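Local coordinates for protein botulinum neurotoxin type C1 (Clostridium botulinum, PDB 3R4S) that binds gangliosides as the receptor-binding part of a neurotoxin whose cell entry depends on two ganglioside molecules, at residues E76-S81 with L117-K122; S106-G111 with F213-K218; N267-V272 with K317-F322. All coordinates share one frame; numbering follows the deposited sequence.

In the fold
Interactions 1 and 2 are two neighbouring pieces of one buried core, their centres 5 Å apart, in the N-terminal receptor-binding region, which belongs to the concanavalin-like clan. Each joins the same two antiparallel sheets: strands 77-87 and 207-216 are neighbours in one, strands 108-113 and 116-124 in the other. Their segments interleave along the chain, in the order 76-81, 106-111, 117-122, 213-218. Interaction 3 follows in the trefoil-like C-terminal region, its centre about 51 Å from the other two and across the chain's centre. Sandwich packing thus lies in one region, while both sialic acids contacted in interaction 3 are held by the other.

Interaction 1: residues E76-S81 with L117-K122; sequences ESFSIS and LVFTLK
Phe-78 and Ile-80 project from strand 77-81 into the hydrophobic interior, where they meet Phe-119 and Leu-121 of strand 117-122. The strand axes approach to 11.6 Å and run at 150° to one another, nearly antiparallel, so the strands are too far apart to pair, and the two segments meet through side chains. The ring of Phe-78 is presented edge-on. Its CE1 atom lies 4.3 Å from CZ of Phe-119, and its CZ atom is 4.3 Å from CD2 of Leu-121; both partners sit near the plane of the Phe-78 ring, at its rim. Round the Phe-119 ring both partners, CE1 of Phe-78 and CD1 of Ile-80, approach obliquely. With CG anti to the backbone N (chi1 175°), the Phe-119 ring extends well out from its strand and points its far end between Phe-78 and Ile-80. The side chain of Ile-80 crosses that of Phe-119 at about a right angle, and its extended branch ends with CD1 at 4.0 Å from CE1 of Phe-119. Leu-121 sends only its end, the CD2 methyl, toward the opposite strand.

This is face-to-face packing of two antiparallel sheets, as in the lectin-like sandwich of the concanavalin clan. Around the contact the core continues through Val-152, which packs on Phe-119, and through Leu-177 and Phe-182, which cover Leu-121. The far face of strand 77-81 is polar by comparison: Ser-79 OG is hydrogen-bonded to Lys-218 O and Leu-220 N. Between the two segments there is no hydrogen bond or charge pair and all four touching residues are buried, so cohesion here probably rests on dispersion and the exclusion of water.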
loop_
_atom_site.group_PDB
_atom_site.type_symbol
_atom_site.label_atom_id
_atom_site.label_comp_id
_atom_site.label_asym_id
_atom_site.label_seq_id
_atom_site.Cartn_x
_atom_site.Cartn_y
_atom_site.Cartn_z
ATOM N N GLU A 76 -5.804 -21.645 -23.517
ATOM C CA GLU A 76 -6.601 -20.658 -24.233
ATOM C C GLU A 76 -6.443 -19.289 -23.574
ATOM O O GLU A 76 -5.680 -18.441 -24.044
ATOM C CB GLU A 76 -8.079 -21.061 -24.256
ATOM C CG GLU A 76 -8.394 -22.274 -25.133
ATOM C CD GLU A 76 -8.332 -23.592 -24.368
ATOM O OE1 GLU A 76 -9.034 -23.724 -23.332
ATOM O OE2 GLU A 76 -7.592 -24.502 -24.816
ATOM N N SER A 77 -7.166 -19.102 -22.474
ATOM C CA SER A 77 -7.177 -17.856 -21.728
ATOM C C SER A 77 -7.118 -18.160 -20.249
ATOM O O SER A 77 -7.706 -19.130 -19.812
ATOM C CB SER A 77 -8.476 -17.113 -22.015
ATOM O OG SER A 77 -8.401 -16.499 -23.287
ATOM N N PHE A 78 -6.430 -17.324 -19.479
ATOM C CA PHE A 78 -6.425 -17.461 -18.023
ATOM C C PHE A 78 -6.125 -16.122 -17.359
ATOM O O PHE A 78 -5.723 -15.160 -18.029
ATOM C CB PHE A 78 -5.409 -18.513 -17.562
ATOM C CG PHE A 78 -3.975 -18.176 -17.909
ATOM C CD1 PHE A 78 -3.243 -17.285 -17.132
ATOM C CD2 PHE A 78 -3.356 -18.765 -18.995
ATOM C CE1 PHE A 78 -1.915 -16.980 -17.453
ATOM C CE2 PHE A 78 -2.035 -18.474 -19.312
ATOM C CZ PHE A 78 -1.319 -17.585 -18.548
ATOM N N SER A 79 -6.336 -16.062 -16.046
ATOM C CA SER A 79 -5.978 -14.891 -15.256
ATOM C C SER A 79 -5.339 -15.362 -13.972
ATOM O O SER A 79 -5.710 -16.403 -13.420
ATOM C CB SER A 79 -7.204 -14.045 -14.917
ATOM O OG SER A 79 -7.967 -13.755 -16.069
ATOM N N ILE A 80 -4.377 -14.587 -13.498
ATOM C CA ILE A 80 -3.691 -14.863 -12.254
ATOM C C ILE A 80 -3.789 -13.607 -11.405
ATOM O O ILE A 80 -3.450 -12.517 -11.871
ATOM C CB ILE A 80 -2.209 -15.164 -12.526
ATOM C CG1 ILE A 80 -2.072 -16.399 -13.425
ATOM C CG2 ILE A 80 -1.429 -15.319 -11.215
ATOM C CD1 ILE A 80 -0.625 -16.701 -13.821
ATOM N N SER A 81 -4.262 -13.740 -10.172
ATOM C CA SER A 81 -4.389 -12.576 -9.297
ATOM C C SER A 81 -3.848 -12.856 -7.909
ATOM O O SER A 81 -3.909 -13.984 -7.427
ATOM C CB SER A 81 -5.853 -12.111 -9.198
ATOM O OG SER A 81 -6.692 -13.107 -8.621
ATOM N N LEU A 117 8.220 -5.375 -11.706
ATOM C CA LEU A 117 7.707 -6.721 -11.491
ATOM C C LEU A 117 7.344 -7.264 -12.866
ATOM O O LEU A 117 6.614 -6.619 -13.624
ATOM C CB LEU A 117 6.511 -6.752 -10.534
ATOM C CG LEU A 117 5.895 -8.154 -10.338
ATOM C CD1 LEU A 117 5.454 -8.386 -8.914
ATOM C CD2 LEU A 117 4.715 -8.368 -11.274
ATOM N N VAL A 118 7.880 -8.437 -13.195
ATOM C CA VAL A 118 7.792 -8.959 -14.553
ATOM C C VAL A 118 7.016 -10.276 -14.622
ATOM O O VAL A 118 7.299 -11.207 -13.869
ATOM C CB VAL A 118 9.201 -9.195 -15.121
ATOM C CG1 VAL A 118 9.128 -9.612 -16.571
ATOM C CG2 VAL A 118 10.055 -7.922 -14.979
ATOM N N PHE A 119 6.036 -10.348 -15.518
ATOM C CA PHE A 119 5.373 -11.612 -15.831
ATOM C C PHE A 119 5.901 -12.131 -17.150
ATOM O O PHE A 119 5.989 -11.383 -18.119
ATOM C CB PHE A 119 3.852 -11.453 -15.926
ATOM C CG PHE A 119 3.153 -12.710 -16.368
ATOM C CD1 PHE A 119 2.902 -13.736 -15.460
ATOM C CD2 PHE A 119 2.762 -12.872 -17.689
ATOM C CE1 PHE A 119 2.262 -14.916 -15.862
ATOM C CE2 PHE A 119 2.128 -14.040 -18.105
ATOM C CZ PHE A 119 1.885 -15.071 -17.188
ATOM N N THR A 120 6.247 -13.410 -17.189
ATOM C CA THR A 120 6.843 -13.996 -18.383
ATOM C C THR A 120 6.165 -15.292 -18.812
ATOM O O THR A 120 5.954 -16.198 -17.992
ATOM C CB THR A 120 8.320 -14.314 -18.154
ATOM O OG1 THR A 120 8.993 -13.136 -17.694
ATOM C CG2 THR A 120 8.963 -14.799 -19.444
ATOM N N LEU A 121 5.802 -15.371 -20.089
ATOM C CA LEU A 121 5.482 -16.655 -20.705
ATOM C C LEU A 121 6.783 -17.202 -21.282
ATOM O O LEU A 121 7.434 -16.534 -22.088
ATOM C CB LEU A 121 4.445 -16.494 -21.812
ATOM C CG LEU A 121 2.992 -16.249 -21.390
ATOM C CD1 LEU A 121 2.102 -16.216 -22.611
ATOM C CD2 LEU A 121 2.496 -17.312 -20.419
ATOM N N LYS A 122 7.184 -18.393 -20.852
ATOM C CA LYS A 122 8.401 -18.994 -21.380
ATOM C C LYS A 122 8.063 -20.115 -22.355
ATOM O O LYS A 122 7.614 -21.193 -21.953
ATOM C CB LYS A 122 9.292 -19.517 -20.257
ATOM C CG LYS A 122 10.649 -20.014 -20.747
ATOM C CD LYS A 122 11.460 -20.607 -19.610
ATOM C CE LYS A 122 12.849 -21.037 -20.068
ATOM N NZ LYS A 122 13.832 -19.960 -19.871
#

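Interaction 2: residues S106-G111 with F213-K218; sequences SGWSIG and FYIFAK
The CA atoms of Trp-108 and Ile-215 stand 12.6 Å apart, a spacing that excludes backbone pairing and makes the meeting of the two strands a matter of side chains. The indole of Trp-108 spans about half of that gap. Its CG occupies the crowded position between the backbone N and the carbonyl carbon (chi1 62°), and the six-membered part of the indole reaches inward to put CH2 at 3.9 Å from CZ of Phe-213. The two side chains arrive from opposite directions; CH2 lies at the edge of the Phe-213 ring, close to its plane, whereas the indole receives CZ obliquely. Strands 108-113 and 207-216 belong to different antiparallel sheets, and these rings form part of the interior of the sandwich characteristic of the concanavalin-like clan. The adjoining indole atom CZ2 lies 4.4 Å from CD1 of Ile-215, a looser apolar contact. Phe-213 also packs edge-to-face with Phe-188, and Phe-182 and Leu-121 touch Trp-108, extending the aromatic and aliphatic cluster. The chain turns a corner at Gly-107, just before Trp-108.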
loop_
_atom_site.group_PDB
_atom_site.type_symbol
_atom_site.label_atom_id
_atom_site.label_comp_id
_atom_site.label_asym_id
_atom_site.label_seq_id
_atom_site.Cartn_x
_atom_site.Cartn_y
_atom_site.Cartn_z
ATOM N N SER A 106 9.837 -24.390 -20.058
ATOM C CA SER A 106 8.581 -23.826 -20.548
ATOM C C SER A 106 7.618 -23.595 -19.384
ATOM O O SER A 106 7.676 -24.311 -18.380
ATOM C CB SER A 106 7.947 -24.767 -21.578
ATOM O OG SER A 106 6.940 -24.106 -22.327
ATOM N N GLY A 107 6.729 -22.614 -19.531
ATOM C CA GLY A 107 5.721 -22.316 -18.523
ATOM C C GLY A 107 5.538 -20.823 -18.336
ATOM O O GLY A 107 5.655 -20.053 -19.287
ATOM N N TRP A 108 5.248 -20.403 -17.110
ATOM C CA TRP A 108 5.242 -18.971 -16.798
ATOM C C TRP A 108 6.002 -18.708 -15.524
ATOM O O TRP A 108 6.215 -19.606 -14.710
ATOM C CB TRP A 108 3.818 -18.401 -16.701
ATOM C CG TRP A 108 2.981 -19.020 -15.614
ATOM C CD1 TRP A 108 2.092 -20.055 -15.747
ATOM C CD2 TRP A 108 2.941 -18.638 -14.237
ATOM N NE1 TRP A 108 1.505 -20.341 -14.533
ATOM C CE2 TRP A 108 2.006 -19.486 -13.590
ATOM C CE3 TRP A 108 3.591 -17.653 -13.484
ATOM C CZ2 TRP A 108 1.723 -19.390 -12.228
ATOM C CZ3 TRP A 108 3.307 -17.564 -12.124
ATOM C CH2 TRP A 108 2.380 -18.424 -11.518
ATOM N N SER A 109 6.419 -17.462 -15.354
ATOM C CA SER A 109 7.147 -17.094 -14.163
ATOM C C SER A 109 6.950 -15.618 -13.847
ATOM O O SER A 109 6.672 -14.815 -14.735
ATOM C CB SER A 109 8.635 -17.408 -14.341
ATOM O OG SER A 109 9.295 -17.359 -13.091
ATOM N N ILE A 110 7.075 -15.269 -12.573
ATOM C CA ILE A 110 7.017 -13.879 -12.153
ATOM C C ILE A 110 8.257 -13.558 -11.343
ATOM O O ILE A 110 8.634 -14.323 -10.458
ATOM C CB ILE A 110 5.768 -13.593 -11.307
ATOM C CG1 ILE A 110 4.512 -13.700 -12.182
ATOM C CG2 ILE A 110 5.860 -12.202 -10.678
ATOM C CD1 ILE A 110 3.197 -13.702 -11.400
ATOM N N GLY A 111 8.886 -12.429 -11.652
ATOM C CA GLY A 111 10.097 -12.012 -10.966
ATOM C C GLY A 111 10.140 -10.507 -10.757
ATOM O O GLY A 111 9.324 -9.756 -11.316
ATOM N N PHE A 213 -3.878 -15.852 -3.660
ATOM C CA PHE A 213 -3.331 -16.132 -4.984
ATOM C C PHE A 213 -4.327 -17.030 -5.715
ATOM O O PHE A 213 -4.504 -18.202 -5.360
ATOM C CB PHE A 213 -1.940 -16.794 -4.879
ATOM C CG PHE A 213 -1.332 -17.139 -6.207
ATOM C CD1 PHE A 213 -0.416 -16.283 -6.814
ATOM C CD2 PHE A 213 -1.687 -18.313 -6.862
ATOM C CE1 PHE A 213 0.139 -16.603 -8.050
ATOM C CE2 PHE A 213 -1.142 -18.639 -8.096
ATOM C CZ PHE A 213 -0.235 -17.781 -8.693
ATOM N N TYR A 214 -5.001 -16.460 -6.711
ATOM C CA TYR A 214 -6.024 -17.164 -7.459
ATOM C C TYR A 214 -5.585 -17.344 -8.904
ATOM O O TYR A 214 -4.839 -16.525 -9.437
ATOM C CB TYR A 214 -7.320 -16.343 -7.467
ATOM C CG TYR A 214 -7.906 -16.039 -6.105
ATOM C CD1 TYR A 214 -7.500 -16.733 -4.967
ATOM C CD2 TYR A 214 -8.904 -15.076 -5.973
ATOM C CE1 TYR A 214 -8.065 -16.445 -3.709
ATOM C CE2 TYR A 214 -9.474 -14.780 -4.730
ATOM C CZ TYR A 214 -9.059 -15.467 -3.611
ATOM O OH TYR A 214 -9.640 -15.158 -2.402
ATOM N N ILE A 215 -6.076 -18.400 -9.541
ATOM C CA ILE A 215 -5.974 -18.549 -10.995
ATOM C C ILE A 215 -7.363 -18.847 -11.558
ATOM O O ILE A 215 -8.113 -19.630 -10.967
ATOM C CB ILE A 215 -4.992 -19.667 -11.391
ATOM C CG1 ILE A 215 -3.572 -19.287 -10.961
ATOM C CG2 ILE A 215 -5.056 -19.951 -12.899
ATOM C CD1 ILE A 215 -2.536 -20.306 -11.357
ATOM N N PHE A 216 -7.709 -18.191 -12.667
ATOM C CA PHE A 216 -9.010 -18.355 -13.309
ATOM C C PHE A 216 -8.784 -18.875 -14.715
ATOM O O PHE A 216 -7.822 -18.470 -15.368
ATOM C CB PHE A 216 -9.758 -17.018 -13.422
ATOM C CG PHE A 216 -10.037 -16.360 -12.108
ATOM C CD1 PHE A 216 -11.290 -16.481 -11.514
ATOM C CD2 PHE A 216 -9.050 -15.607 -11.463
ATOM C CE1 PHE A 216 -11.560 -15.868 -10.294
ATOM C CE2 PHE A 216 -9.309 -14.987 -10.246
ATOM C CZ PHE A 216 -10.575 -15.122 -9.653
ATOM N N ALA A 217 -9.686 -19.735 -15.190
ATOM C CA ALA A 217 -9.565 -20.316 -16.528
ATOM C C ALA A 217 -10.229 -19.453 -17.594
ATOM O O ALA A 217 -10.555 -19.940 -18.672
ATOM C CB ALA A 217 -10.132 -21.745 -16.563
ATOM N N LYS A 218 -10.436 -18.174 -17.285
ATOM C CA LYS A 218 -10.890 -17.207 -18.288
ATOM C C LYS A 218 -10.028 -15.960 -18.223
ATOM O O LYS A 218 -9.362 -15.716 -17.218
ATOM C CB LYS A 218 -12.367 -16.820 -18.074
ATOM C CG LYS A 218 -13.351 -17.935 -18.468
ATOM C CD LYS A 218 -13.171 -18.349 -19.950
ATOM C CE LYS A 218 -14.063 -19.536 -20.377
ATOM N NZ LYS A 218 -13.482 -20.890 -20.054
#

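Interaction 3: residues N267-V272 with K317-F322. With SLB (N-acetyl-beta-neuraminic acid), chain C; SIA (N-acetyl-alpha-neuraminic acid), chain D.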
loop_
_atom_site.group_PDB
_atom_site.type_symbol
_atom_site.label_atom_id
_atom_site.label_comp_id
_atom_site.label_asym_id
_atom_site.label_seq_id
_atom_site.Cartn_x
_atom_site.Cartn_y
_atom_site.Cartn_z
ATOM N N ASN A 267 8.029 24.247 16.374
ATOM C CA ASN A 267 8.712 25.470 16.704
ATOM C C ASN A 267 7.745 26.437 17.367
ATOM O O ASN A 267 6.849 26.970 16.718
ATOM C CB ASN A 267 9.256 26.077 15.424
ATOM C CG ASN A 267 10.516 26.838 15.648
ATOM O OD1 ASN A 267 10.527 27.846 16.362
ATOM N ND2 ASN A 267 11.604 26.360 15.048
ATOM N N SER A 268 7.927 26.649 18.665
ATOM C CA SER A 268 7.040 27.503 19.431
ATOM C C SER A 268 5.633 26.977 19.330
ATOM O O SER A 268 4.694 27.748 19.202
ATOM C CB SER A 268 7.082 28.951 18.938
ATOM O OG SER A 268 8.371 29.508 19.107
ATOM N N ARG A 269 5.503 25.655 19.384
ATOM C CA ARG A 269 4.205 24.996 19.374
ATOM C C ARG A 269 3.468 25.103 18.041
ATOM O O ARG A 269 2.294 24.726 17.942
ATOM C CB ARG A 269 3.326 25.504 20.509
ATOM C CG ARG A 269 3.800 25.063 21.878
ATOM C CD ARG A 269 2.886 25.618 22.945
ATOM N NE ARG A 269 3.278 25.160 24.270
ATOM C CZ ARG A 269 2.488 25.230 25.334
ATOM N NH1 ARG A 269 1.262 25.733 25.218
ATOM N NH2 ARG A 269 2.918 24.787 26.509
ATOM N N GLN A 270 4.153 25.623 17.027
ATOM C CA GLN A 270 3.643 25.578 15.667
ATOM C C GLN A 270 4.328 24.430 14.934
ATOM O O GLN A 270 5.556 24.387 14.845
ATOM C CB GLN A 270 3.909 26.885 14.929
ATOM C CG GLN A 270 3.471 26.858 13.460
ATOM C CD GLN A 270 2.038 26.359 13.299
ATOM O OE1 GLN A 270 1.774 25.386 12.582
ATOM N NE2 GLN A 270 1.112 27.007 13.986
ATOM N N ILE A 271 3.541 23.488 14.418
ATOM C CA ILE A 271 4.110 22.421 13.593
ATOM C C ILE A 271 4.612 22.998 12.287
ATOM O O ILE A 271 3.957 23.852 11.679
ATOM C CB ILE A 271 3.093 21.317 13.297
ATOM C CG1 ILE A 271 2.656 20.661 14.605
ATOM C CG2 ILE A 271 3.697 20.286 12.348
ATOM C CD1 ILE A 271 1.543 19.652 14.437
ATOM N N VAL A 272 5.792 22.549 11.874
ATOM C CA VAL A 272 6.381 22.990 10.616
ATOM C C VAL A 272 6.967 21.789 9.891
ATOM O O VAL A 272 7.290 20.779 10.513
ATOM C CB VAL A 272 7.501 24.037 10.843
ATOM C CG1 VAL A 272 6.960 25.224 11.622
ATOM C CG2 VAL A 272 8.684 23.408 11.583
ATOM N N LYS A 317 7.067 15.863 26.896
ATOM C CA LYS A 317 5.779 16.496 27.147
ATOM C C LYS A 317 4.818 16.088 26.031
ATOM O O LYS A 317 5.189 16.111 24.853
ATOM C CB LYS A 317 5.932 18.012 27.174
ATOM C CG LYS A 317 4.617 18.759 27.346
ATOM C CD LYS A 317 4.394 19.175 28.797
ATOM C CE LYS A 317 5.345 20.289 29.199
ATOM N NZ LYS A 317 5.017 21.562 28.492
ATOM N N ALA A 318 3.594 15.713 26.393
ATOM C CA ALA A 318 2.613 15.252 25.408
ATOM C C ALA A 318 1.619 16.353 25.043
ATOM O O ALA A 318 0.975 16.938 25.917
ATOM C CB ALA A 318 1.882 14.011 25.919
ATOM N N TYR A 319 1.506 16.629 23.747
ATOM C CA TYR A 319 0.582 17.639 23.238
ATOM C C TYR A 319 -0.562 17.033 22.415
ATOM O O TYR A 319 -0.535 15.859 22.064
ATOM C CB TYR A 319 1.334 18.606 22.330
ATOM C CG TYR A 319 2.511 19.314 22.962
ATOM C CD1 TYR A 319 2.371 20.582 23.517
ATOM C CD2 TYR A 319 3.770 18.728 22.976
ATOM C CE1 TYR A 319 3.452 21.242 24.082
ATOM C CE2 TYR A 319 4.855 19.377 23.537
ATOM C CZ TYR A 319 4.691 20.635 24.089
ATOM O OH TYR A 319 5.768 21.281 24.646
ATOM N N ASN A 320 -1.561 17.858 22.111
ATOM C CA ASN A 320 -2.563 17.549 21.099
ATOM C C ASN A 320 -2.311 18.466 19.916
ATOM O O ASN A 320 -1.984 19.641 20.096
ATOM C CB ASN A 320 -3.978 17.858 21.603
ATOM C CG ASN A 320 -4.382 17.018 22.798
ATOM O OD1 ASN A 320 -4.929 17.537 23.771
ATOM N ND2 ASN A 320 -4.139 15.714 22.722
ATOM N N LEU A 321 -2.483 17.955 18.705
ATOM C CA LEU A 321 -2.615 18.846 17.565
ATOM C C LEU A 321 -3.936 19.571 17.760
ATOM O O LEU A 321 -4.895 18.998 18.289
ATOM C CB LEU A 321 -2.624 18.057 16.250
ATOM C CG LEU A 321 -1.274 17.714 15.626
ATOM C CD1 LEU A 321 -0.440 16.826 16.546
ATOM C CD2 LEU A 321 -1.485 17.043 14.276
ATOM N N PHE A 322 -3.995 20.834 17.359
ATOM C CA PHE A 322 -5.243 21.574 17.487
ATOM C C PHE A 322 -5.338 22.653 16.431
ATOM O O PHE A 322 -4.326 23.136 15.926
ATOM C CB PHE A 322 -5.424 22.167 18.904
ATOM C CG PHE A 322 -4.689 23.484 19.139
ATOM C CD1 PHE A 322 -3.303 23.529 19.170
ATOM C CD2 PHE A 322 -5.399 24.658 19.365
ATOM C CE1 PHE A 322 -2.630 24.729 19.389
ATOM C CE2 PHE A 322 -4.739 25.863 19.596
ATOM C CZ PHE A 322 -3.356 25.901 19.609
HETATM C C1 SLB C . 14.493 23.676 19.383
HETATM C C2 SLB C . 13.251 23.166 20.063
HETATM C C3 SLB C . 12.445 22.325 19.066
HETATM C C4 SLB C . 11.110 21.894 19.666
HETATM C C5 SLB C . 10.336 23.126 20.075
HETATM C C6 SLB C . 11.166 23.951 21.064
HETATM C C7 SLB C . 10.426 25.252 21.340
HETATM C C8 SLB C . 11.066 26.010 22.514
HETATM C C9 SLB C . 10.302 27.291 22.838
HETATM C C10 SLB C . 7.945 23.001 20.613
HETATM C C11 SLB C . 6.935 22.383 21.532
HETATM N N5 SLB C . 9.205 22.635 20.850
HETATM O O1A SLB C . 14.417 24.630 18.574
HETATM O O1B SLB C . 15.570 23.095 19.646
HETATM O O2 SLB C . 13.671 22.339 21.152
HETATM O O4 SLB C . 10.340 21.163 18.707
HETATM O O6 SLB C . 12.485 24.269 20.575
HETATM O O7 SLB C . 10.488 26.024 20.125
HETATM O O8 SLB C . 11.115 25.178 23.682
HETATM O O9 SLB C . 10.754 28.320 21.950
HETATM O O10 SLB C . 7.628 23.776 19.717
HETATM C C1 SIA D . -4.086 10.621 25.720
HETATM C C2 SIA D . -5.132 10.480 26.804
HETATM C C3 SIA D . -4.506 10.091 28.145
HETATM C C4 SIA D . -3.823 11.244 28.859
HETATM C C5 SIA D . -4.726 12.464 28.876
HETATM C C6 SIA D . -5.130 12.797 27.445
HETATM C C7 SIA D . -5.989 14.053 27.331
HETATM C C8 SIA D . -6.372 14.299 25.873
HETATM C C9 SIA D . -6.992 15.682 25.700
HETATM C C10 SIA D . -4.190 14.271 30.393
HETATM C C11 SIA D . -3.237 15.379 30.759
HETATM N N5 SIA D . -3.869 13.552 29.314
HETATM O O1A SIA D . -4.370 11.327 24.717
HETATM O O1B SIA D . -2.987 10.028 25.844
HETATM O O2 SIA D . -6.041 9.452 26.392
HETATM O O4 SIA D . -3.531 10.865 30.207
HETATM O O6 SIA D . -5.865 11.703 26.892
HETATM O O7 SIA D . -7.189 13.878 28.098
HETATM O O8 SIA D . -5.215 14.166 25.025
HETATM O O9 SIA D . -5.938 16.642 25.803
HETATM O O10 SIA D . -5.202 14.043 31.040
#
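Arg-269 stretches across the contact to Tyr-319, starting from a tight turn and passing a bound sialic acid on the way. From CB the chain leaves with CG anti to the carbonyl carbon (chi1 -70°), and CG packs 4.1 Å from C11, the acetyl methyl of N-acetyl-beta-neuraminic acid. Beyond CG the chain stays extended through CD to NE, which comes 3.9 Å from CE1 of Tyr-319; the guanidinium and ring planes stand 75° apart. At the tip, NH2 forms a salt bridge with Glu-345, and NZ of Lys-317, 4.3 Å from NH2, makes a weaker, long ion pair with the same carboxylate, which probably offsets the two positive charges.

The same methyl, C11, also lies 3.5 Å from OH of Tyr-319, so arginine and tyrosine both border the acetyl group. Deeper in, CD1 of Ile-271 presses on CG of Leu-321 at 3.6 Å. The type I' turn from Asn-267 to Gln-270 turns two backbone amides to the sugar: Arg-269 N donates to O10 at 2.9 Å, nearly straight at 167°, and Ser-268 N donates to O7 at 3.0 Å. Tyr-286 OH and Ala-266 O are also hydrogen-bonded to this sugar.

Next to Tyr-319, Asn-320 points to the other face of the strand, where its ND2 donates to O8 of N-acetyl-alpha-neuraminic acid at 3.0 Å; Tyr-309, Gln-346 and Thr-347 also bind that sugar. One strand thus contributes to two sialic acid pockets, consistent with dual ganglioside binding by the trefoil-like C-terminal region of this toxin.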